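Long-range contacts in peptide amidase (Stenotrophomonas maltophilia, PDB 1M22), which probably hydrolyses amide bonds, as an amidase of the amidase signature family: residues D26-T31 / D57-A62; L48-E53 / G150-P155. All coordinates share one frame; numbering follows the deposited sequence.

Interaction 1: D26-T31 / D57-A62; sequences DSTTLT and DALKEA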
ATOM      1  N   ASP A  26      -9.136  20.479 -16.654  1.00 13.64           N
ATOM      2  CA  ASP A  26      -9.946  20.651 -15.457  1.00 13.46           C
ATOM      3  C   ASP A  26     -10.203  19.286 -14.839  1.00 11.75           C
ATOM      4  O   ASP A  26     -10.012  18.249 -15.483  1.00 12.01           O
ATOM      5  CB  ASP A  26     -11.264  21.381 -15.736  1.00 16.89           C
ATOM      6  CG  ASP A  26     -12.056  20.766 -16.853  1.00 17.54           C
ATOM      7  OD1 ASP A  26     -12.094  19.524 -16.961  1.00 18.74           O
ATOM      8  OD2 ASP A  26     -12.662  21.540 -17.621  1.00 21.98           O
ATOM      9  N   SER A  27     -10.628  19.290 -13.585  1.00  9.12           N
ATOM     10  CA  SER A  27     -10.868  18.049 -12.871  1.00 10.11           C
ATOM     11  C   SER A  27     -11.922  17.152 -13.508  1.00  9.83           C
ATOM     12  O   SER A  27     -11.758  15.932 -13.534  1.00 10.21           O
ATOM     13  CB  SER A  27     -11.244  18.346 -11.422  1.00  9.34           C
ATOM     14  OG  SER A  27     -11.259  17.147 -10.663  1.00  9.91           O
ATOM     15  N   THR A  28     -12.999  17.733 -14.029  1.00  9.50           N
ATOM     16  CA  THR A  28     -14.035  16.905 -14.633  1.00 10.02           C
ATOM     17  C   THR A  28     -13.525  16.159 -15.866  1.00  9.43           C
ATOM     18  O   THR A  28     -13.873  15.000 -16.084  1.00 10.67           O
ATOM     19  CB  THR A  28     -15.295  17.729 -15.000  1.00 10.23           C
ATOM     20  OG1 THR A  28     -14.935  18.820 -15.851  1.00 11.76           O
ATOM     21  CG2 THR A  28     -15.956  18.270 -13.743  1.00 10.74           C
ATOM     22  N   THR A  29     -12.689  16.813 -16.666  1.00 10.08           N
ATOM     23  CA  THR A  29     -12.141  16.172 -17.857  1.00  9.67           C
ATOM     24  C   THR A  29     -11.232  15.013 -17.448  1.00  9.48           C
ATOM     25  O   THR A  29     -11.332  13.906 -17.979  1.00 10.95           O
ATOM     26  CB  THR A  29     -11.328  17.173 -18.708  1.00 11.32           C
ATOM     27  OG1 THR A  29     -12.191  18.229 -19.153  1.00 14.40           O
ATOM     28  CG2 THR A  29     -10.724  16.485 -19.918  1.00 13.15           C
ATOM     29  N   LEU A  30     -10.348  15.275 -16.491  1.00  9.77           N
ATOM     30  CA  LEU A  30      -9.419  14.258 -16.007  1.00  9.48           C
ATOM     31  C   LEU A  30     -10.178  13.096 -15.369  1.00  9.21           C
ATOM     32  O   LEU A  30      -9.898  11.925 -15.647  1.00  9.29           O
ATOM     33  CB  LEU A  30      -8.456  14.886 -14.998  1.00 10.61           C
ATOM     34  CG  LEU A  30      -7.344  14.012 -14.413  1.00 10.80           C
ATOM     35  CD1 LEU A  30      -6.503  13.404 -15.527  1.00 11.58           C
ATOM     36  CD2 LEU A  30      -6.479  14.866 -13.499  1.00 11.81           C
ATOM     37  N   THR A  31     -11.150  13.426 -14.525  1.00  8.00           N
ATOM     38  CA  THR A  31     -11.954  12.421 -13.847  1.00  9.07           C
ATOM     39  C   THR A  31     -12.720  11.545 -14.836  1.00  8.77           C
ATOM     40  O   THR A  31     -12.704  10.317 -14.728  1.00 10.03           O
ATOM     41  CB  THR A  31     -12.937  13.089 -12.862  1.00  8.76           C
ATOM     42  OG1 THR A  31     -12.190  13.735 -11.822  1.00  9.52           O
ATOM     43  CG2 THR A  31     -13.873  12.063 -12.244  1.00 10.53           C
ATOM     44  N   ASP A  57     -20.572   9.902  -6.759  1.00 12.65           N
ATOM     45  CA  ASP A  57     -20.390  11.347  -6.657  1.00 13.10           C
ATOM     46  C   ASP A  57     -19.061  11.847  -7.213  1.00 11.47           C
ATOM     47  O   ASP A  57     -18.700  13.003  -6.994  1.00 12.04           O
ATOM     48  CB  ASP A  57     -20.501  11.803  -5.199  1.00 15.29           C
ATOM     49  CG  ASP A  57     -21.873  11.556  -4.608  1.00 19.35           C
ATOM     50  OD1 ASP A  57     -22.866  11.598  -5.362  1.00 19.40           O
ATOM     51  OD2 ASP A  57     -21.955  11.338  -3.380  1.00 21.09           O
ATOM     52  N   ALA A  58     -18.339  10.996  -7.936  1.00 10.56           N
ATOM     53  CA  ALA A  58     -17.043  11.393  -8.488  1.00 10.22           C
ATOM     54  C   ALA A  58     -17.127  12.635  -9.369  1.00 10.35           C
ATOM     55  O   ALA A  58     -16.356  13.579  -9.193  1.00 10.04           O
ATOM     56  CB  ALA A  58     -16.433  10.243  -9.275  1.00 11.79           C
ATOM     57  N   LEU A  59     -18.058  12.634 -10.318  1.00 10.35           N
ATOM     58  CA  LEU A  59     -18.217  13.769 -11.220  1.00 10.41           C
ATOM     59  C   LEU A  59     -18.647  15.023 -10.465  1.00  9.76           C
ATOM     60  O   LEU A  59     -18.177  16.124 -10.755  1.00 10.76           O
ATOM     61  CB  LEU A  59     -19.239  13.439 -12.312  1.00 11.15           C
ATOM     62  CG  LEU A  59     -19.462  14.534 -13.359  1.00 13.73           C
ATOM     63  CD1 LEU A  59     -18.142  14.876 -14.039  1.00 14.91           C
ATOM     64  CD2 LEU A  59     -20.488  14.060 -14.377  1.00 14.75           C
ATOM     65  N   LYS A  60     -19.541  14.848  -9.497  1.00 10.53           N
ATOM     66  CA  LYS A  60     -20.018  15.964  -8.689  1.00 12.03           C
ATOM     67  C   LYS A  60     -18.843  16.597  -7.946  1.00 11.37           C
ATOM     68  O   LYS A  60     -18.707  17.820  -7.908  1.00 11.64           O
ATOM     69  CB  LYS A  60     -21.066  15.480  -7.682  1.00 14.89           C
ATOM     70  CG  LYS A  60     -21.586  16.570  -6.750  1.00 19.04           C
ATOM     71  CD  LYS A  60     -22.653  16.042  -5.800  1.00 24.36           C
ATOM     72  CE  LYS A  60     -22.083  15.040  -4.811  1.00 28.05           C
ATOM     73  NZ  LYS A  60     -21.060  15.657  -3.921  1.00 31.56           N
ATOM     74  N   GLU A  61     -17.999  15.753  -7.359  1.00 10.69           N
ATOM     75  CA  GLU A  61     -16.832  16.223  -6.623  1.00 10.42           C
ATOM     76  C   GLU A  61     -15.877  16.974  -7.547  1.00  9.18           C
ATOM     77  O   GLU A  61     -15.412  18.065  -7.216  1.00  9.63           O
ATOM     78  CB  GLU A  61     -16.108  15.038  -5.967  1.00 11.33           C
ATOM     79  CG  GLU A  61     -16.803  14.503  -4.715  1.00 14.17           C
ATOM     80  CD  GLU A  61     -16.145  13.248  -4.146  1.00 16.04           C
ATOM     81  OE1 GLU A  61     -14.895  13.184  -4.084  1.00 19.37           O
ATOM     82  OE2 GLU A  61     -16.884  12.327  -3.740  1.00 17.00           O
ATOM     83  N   ALA A  62     -15.592  16.394  -8.709  1.00  8.73           N
ATOM     84  CA  ALA A  62     -14.696  17.026  -9.669  1.00  8.55           C
ATOM     85  C   ALA A  62     -15.234  18.391 -10.105  1.00  8.69           C
ATOM     86  O   ALA A  62     -14.484  19.364 -10.193  1.00  9.88           O
ATOM     87  CB  ALA A  62     -14.508  16.119 -10.883  1.00  8.10           C
TER

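Interaction 2: L48-E53 / G150-P155; sequences LRAVIE and GQTRNP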
ATOM      1  N   LEU A  48      -9.319  -6.201 -15.740  1.00  8.43           N
ATOM      2  CA  LEU A  48      -8.380  -6.167 -14.626  1.00  8.21           C
ATOM      3  C   LEU A  48      -9.066  -6.295 -13.270  1.00  7.17           C
ATOM      4  O   LEU A  48      -8.467  -6.790 -12.316  1.00  7.88           O
ATOM      5  CB  LEU A  48      -7.572  -4.871 -14.672  1.00  7.69           C
ATOM      6  CG  LEU A  48      -6.743  -4.631 -15.936  1.00  7.95           C
ATOM      7  CD1 LEU A  48      -6.058  -3.273 -15.850  1.00  8.04           C
ATOM      8  CD2 LEU A  48      -5.710  -5.737 -16.103  1.00  8.71           C
ATOM      9  N   ARG A  49     -10.317  -5.849 -13.195  1.00  7.62           N
ATOM     10  CA  ARG A  49     -11.099  -5.889 -11.963  1.00  8.17           C
ATOM     11  C   ARG A  49     -10.373  -5.273 -10.773  1.00  8.20           C
ATOM     12  O   ARG A  49     -10.417  -5.791  -9.652  1.00  9.07           O
ATOM     13  CB  ARG A  49     -11.525  -7.321 -11.633  1.00  9.96           C
ATOM     14  CG  ARG A  49     -12.390  -7.952 -12.711  1.00 14.71           C
ATOM     15  CD  ARG A  49     -13.328  -8.992 -12.133  1.00 19.73           C
ATOM     16  NE  ARG A  49     -14.433  -8.369 -11.413  1.00 27.06           N
ATOM     17  CZ  ARG A  49     -15.479  -9.030 -10.928  1.00 27.65           C
ATOM     18  NH1 ARG A  49     -15.567 -10.345 -11.084  1.00 30.46           N
ATOM     19  NH2 ARG A  49     -16.442  -8.376 -10.294  1.00 26.88           N
ATOM     20  N   ALA A  50      -9.708  -4.151 -11.018  1.00  7.90           N
ATOM     21  CA  ALA A  50      -8.996  -3.453  -9.955  1.00  7.47           C
ATOM     22  C   ALA A  50      -9.960  -2.603  -9.127  1.00  6.36           C
ATOM     23  O   ALA A  50      -9.735  -2.377  -7.938  1.00  7.61           O
ATOM     24  CB  ALA A  50      -7.911  -2.569 -10.550  1.00  8.16           C
ATOM     25  N   VAL A  51     -11.035  -2.140  -9.759  1.00  7.23           N
ATOM     26  CA  VAL A  51     -12.019  -1.287  -9.102  1.00  8.11           C
ATOM     27  C   VAL A  51     -13.261  -2.071  -8.698  1.00  8.55           C
ATOM     28  O   VAL A  51     -13.996  -2.575  -9.550  1.00 10.66           O
ATOM     29  CB  VAL A  51     -12.417  -0.124 -10.035  1.00  8.82           C
ATOM     30  CG1 VAL A  51     -13.434   0.769  -9.356  1.00  9.65           C
ATOM     31  CG2 VAL A  51     -11.180   0.677 -10.409  1.00  9.08           C
ATOM     32  N   ILE A  52     -13.498  -2.161  -7.394  1.00  7.56           N
ATOM     33  CA  ILE A  52     -14.634  -2.906  -6.867  1.00  8.98           C
ATOM     34  C   ILE A  52     -15.923  -2.076  -6.819  1.00 10.06           C
ATOM     35  O   ILE A  52     -17.021  -2.628  -6.887  1.00 10.49           O
ATOM     36  CB  ILE A  52     -14.273  -3.494  -5.467  1.00  7.96           C
ATOM     37  CG1 ILE A  52     -15.331  -4.503  -5.024  1.00 10.93           C
ATOM     38  CG2 ILE A  52     -14.101  -2.373  -4.451  1.00  9.34           C
ATOM     39  CD1 ILE A  52     -14.949  -5.272  -3.767  1.00 10.72           C
ATOM     40  N   GLU A  53     -15.797  -0.755  -6.715  1.00  9.07           N
ATOM     41  CA  GLU A  53     -16.975   0.112  -6.691  1.00  9.01           C
ATOM     42  C   GLU A  53     -16.624   1.530  -7.100  1.00  9.40           C
ATOM     43  O   GLU A  53     -15.630   2.092  -6.640  1.00 10.58           O
ATOM     44  CB  GLU A  53     -17.625   0.139  -5.297  1.00  9.35           C
ATOM     45  CG  GLU A  53     -18.994   0.838  -5.285  1.00 11.98           C
ATOM     46  CD  GLU A  53     -19.603   0.990  -3.896  1.00 15.58           C
ATOM     47  OE1 GLU A  53     -19.107   0.365  -2.937  1.00 15.62           O
ATOM     48  OE2 GLU A  53     -20.597   1.738  -3.769  1.00 17.76           O
ATOM     49  N   GLY A 150     -14.247 -10.265  -7.068  1.00  8.23           N
ATOM     50  CA  GLY A 150     -13.699 -11.212  -8.016  1.00  8.08           C
ATOM     51  C   GLY A 150     -12.183 -11.216  -7.979  1.00  7.76           C
ATOM     52  O   GLY A 150     -11.570 -10.851  -6.972  1.00  8.11           O
ATOM     53  N   GLN A 151     -11.578 -11.602  -9.094  1.00  7.97           N
ATOM     54  CA  GLN A 151     -10.131 -11.700  -9.204  1.00  8.20           C
ATOM     55  C   GLN A 151      -9.465 -10.546  -9.939  1.00  8.06           C
ATOM     56  O   GLN A 151      -9.696 -10.337 -11.129  1.00  9.50           O
ATOM     57  CB  GLN A 151      -9.771 -13.002  -9.916  1.00  8.81           C
ATOM     58  CG  GLN A 151      -8.282 -13.237 -10.063  1.00  9.75           C
ATOM     59  CD  GLN A 151      -7.603 -13.478  -8.733  1.00 10.01           C
ATOM     60  OE1 GLN A 151      -7.941 -14.418  -8.012  1.00 11.55           O
ATOM     61  NE2 GLN A 151      -6.637 -12.627  -8.399  1.00  8.91           N
ATOM     62  N   THR A 152      -8.631  -9.795  -9.229  1.00  6.38           N
ATOM     63  CA  THR A 152      -7.901  -8.699  -9.851  1.00  6.83           C
ATOM     64  C   THR A 152      -6.734  -9.337 -10.607  1.00  5.31           C
ATOM     65  O   THR A 152      -6.158 -10.325 -10.153  1.00  7.18           O
ATOM     66  CB  THR A 152      -7.387  -7.710  -8.784  1.00  6.94           C
ATOM     67  OG1 THR A 152      -8.509  -7.097  -8.134  1.00  8.92           O
ATOM     68  CG2 THR A 152      -6.521  -6.624  -9.415  1.00  7.24           C
ATOM     69  N   ARG A 153      -6.391  -8.774 -11.761  1.00  6.23           N
ATOM     70  CA  ARG A 153      -5.320  -9.314 -12.591  1.00  7.00           C
ATOM     71  C   ARG A 153      -4.150  -8.365 -12.795  1.00  6.62           C
ATOM     72  O   ARG A 153      -4.327  -7.149 -12.843  1.00  7.53           O
ATOM     73  CB  ARG A 153      -5.885  -9.719 -13.957  1.00  7.66           C
ATOM     74  CG  ARG A 153      -6.942 -10.804 -13.856  1.00 12.47           C
ATOM     75  CD  ARG A 153      -7.605 -11.102 -15.186  1.00 16.10           C
ATOM     76  NE  ARG A 153      -8.576 -12.188 -15.052  1.00 17.24           N
ATOM     77  CZ  ARG A 153      -8.253 -13.470 -14.907  1.00 19.72           C
ATOM     78  NH1 ARG A 153      -6.982 -13.845 -14.880  1.00 18.44           N
ATOM     79  NH2 ARG A 153      -9.207 -14.383 -14.784  1.00 22.33           N
ATOM     80  N   ASN A 154      -2.954  -8.934 -12.922  1.00  6.26           N
ATOM     81  CA  ASN A 154      -1.751  -8.141 -13.154  1.00  6.00           C
ATOM     82  C   ASN A 154      -1.829  -7.618 -14.590  1.00  6.89           C
ATOM     83  O   ASN A 154      -1.952  -8.399 -15.536  1.00  7.52           O
ATOM     84  CB  ASN A 154      -0.514  -9.017 -12.983  1.00  6.20           C
ATOM     85  CG  ASN A 154       0.764  -8.219 -12.969  1.00  7.32           C
ATOM     86  OD1 ASN A 154       1.005  -7.395 -13.855  1.00  6.90           O
ATOM     87  ND2 ASN A 154       1.600  -8.460 -11.960  1.00  6.95           N
ATOM     88  N   PRO A 155      -1.751  -6.294 -14.777  1.00  6.20           N
ATOM     89  CA  PRO A 155      -1.831  -5.738 -16.132  1.00  7.38           C
ATOM     90  C   PRO A 155      -0.670  -6.067 -17.063  1.00  6.98           C
ATOM     91  O   PRO A 155      -0.793  -5.926 -18.283  1.00  9.33           O
ATOM     92  CB  PRO A 155      -1.982  -4.241 -15.879  1.00  7.51           C
ATOM     93  CG  PRO A 155      -1.180  -4.033 -14.628  1.00  7.21           C
ATOM     94  CD  PRO A 155      -1.555  -5.230 -13.773  1.00  6.43           C
TER
HETATM   95  O   HOH W   1     -13.168 -12.619 -11.308  1.00 16.79           O

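Interaction 1: D26-T31 / D57-A62
Ala-62 on helix 58-70 packs against Ser-27, Thr-28 and Thr-31 on helix 27-43, a near-antiparallel helix-helix packing of the amidase fold in which the axes of the short segments stand 8.8 Å apart at 151°. The small residues let the backbones close in, with CA of Thr-28 only 5.0 Å from CA of Ala-62. Thr-28 lies against Leu-59 and Ala-62: its CB is 4.1 Å from CD1 of Leu-59, and CG2 continues to the carbonyl C of Ala-62 at 3.7 Å, with the CB of Ala-62 also close. Its chi1 of 55° puts OG1 between N and C of its own backbone, which leaves CG2 anti to the carbonyl carbon and against Ala-62.

Ala-62 CB projects toward helix 27-43 and meets Ser-27 OG at 3.4 Å and Thr-31 OG1 at 3.5 Å, in van der Waals contact. The hydroxyls bond to other groups: Ser-27 OG is hydrogen-bonded to Gly-80 O, and Thr-31 OG1 donates to Ser-27 O from above the carbonyl plane, beside the helical bond from Thr-31 N to the same oxygen. Val-123 of strand 123-128 touches Ser-27 and Thr-31, and Leu-125 touches Thr-31. The first turn of helix 27-43 is N-capped by Asp-26, whose OD1 accepts from Thr-29 N at 2.8 Å, nearly along its C-O axis.

Interaction 2: L48-E53 / G150-P155
Thr-152 turns OG1 anti to its own carbonyl carbon (chi1 -65°), and this sets the hydroxyl against the backbone of Arg-49; in Leu-48 it is CG that stands anti to the carbonyl carbon (chi1 -59°), and the CD2 methyl beyond it meets Pro-155. The two segments are joined by two hydrogen bonds just before strand 51-54, one of the two outermost strands of the main sheet. Arg-153 N donates to Leu-48 O over 2.9 Å, tilted 19° from the carbonyl plane, and the same oxygen receives a CA-H...O contact from Thr-152 CA at 3.2 Å. The next carbonyl, Arg-49 O, receives the proton of Thr-152 OG1 at 2.8 Å from above the carbonyl plane, while Asn-129 ND2 is hydrogen-bonded to that hydroxyl.

The Leu-48 side chain packs against Pro-155. The two cross at about a right angle, Leu-48 CD2 lying 4.0 Å from Pro-155 CB, and Val-171 of helix 167-174 touches both. Arg-49 runs its CB, CG and CD past Gln-151 O, then bends at chi3 and brings one guanidinium face over Gly-150, whose CA sits 3.7 Å above the plane near the rim. A water accepts from Gln-151 N and, weakly, from Arg-49 NH1, bridging the charged tip to the second segment.

The Thr-152 side chain lies about 10 Å from those of the active-site residues Lys-86 and Ser-165. The bonds to Leu-48 O and Arg-49 O fix two successive carbonyls of the approach to strand 51-54, and the buried Thr-152 hydroxyl, donating to Arg-49 O and bonded to Asn-129 ND2, has its hydrogen-bonding needs met.

Overall arrangement
Interactions 1 and 2 lie about 22 Å apart, centre to centre, without touching, but are connected by continuous chain: helix 27-43, then residues 48-53, which include the start of strand 51-54, then helix 58-70. Their segments therefore alternate along the sequence, 26-31, 48-53, 57-62 and 150-155. Interaction 1 packs together the starts of the helices that precede and follow strand 51-54 in the chain, about 24 Å from the centre of the chain and away from the annotated sites. Interaction 2 ties the entry to that strand to a segment nearly a hundred residues later, closer to the catalytic residues. Both contacts thus involve one helix-strand-helix run at an outer strand of the eleven-stranded mixed sheet.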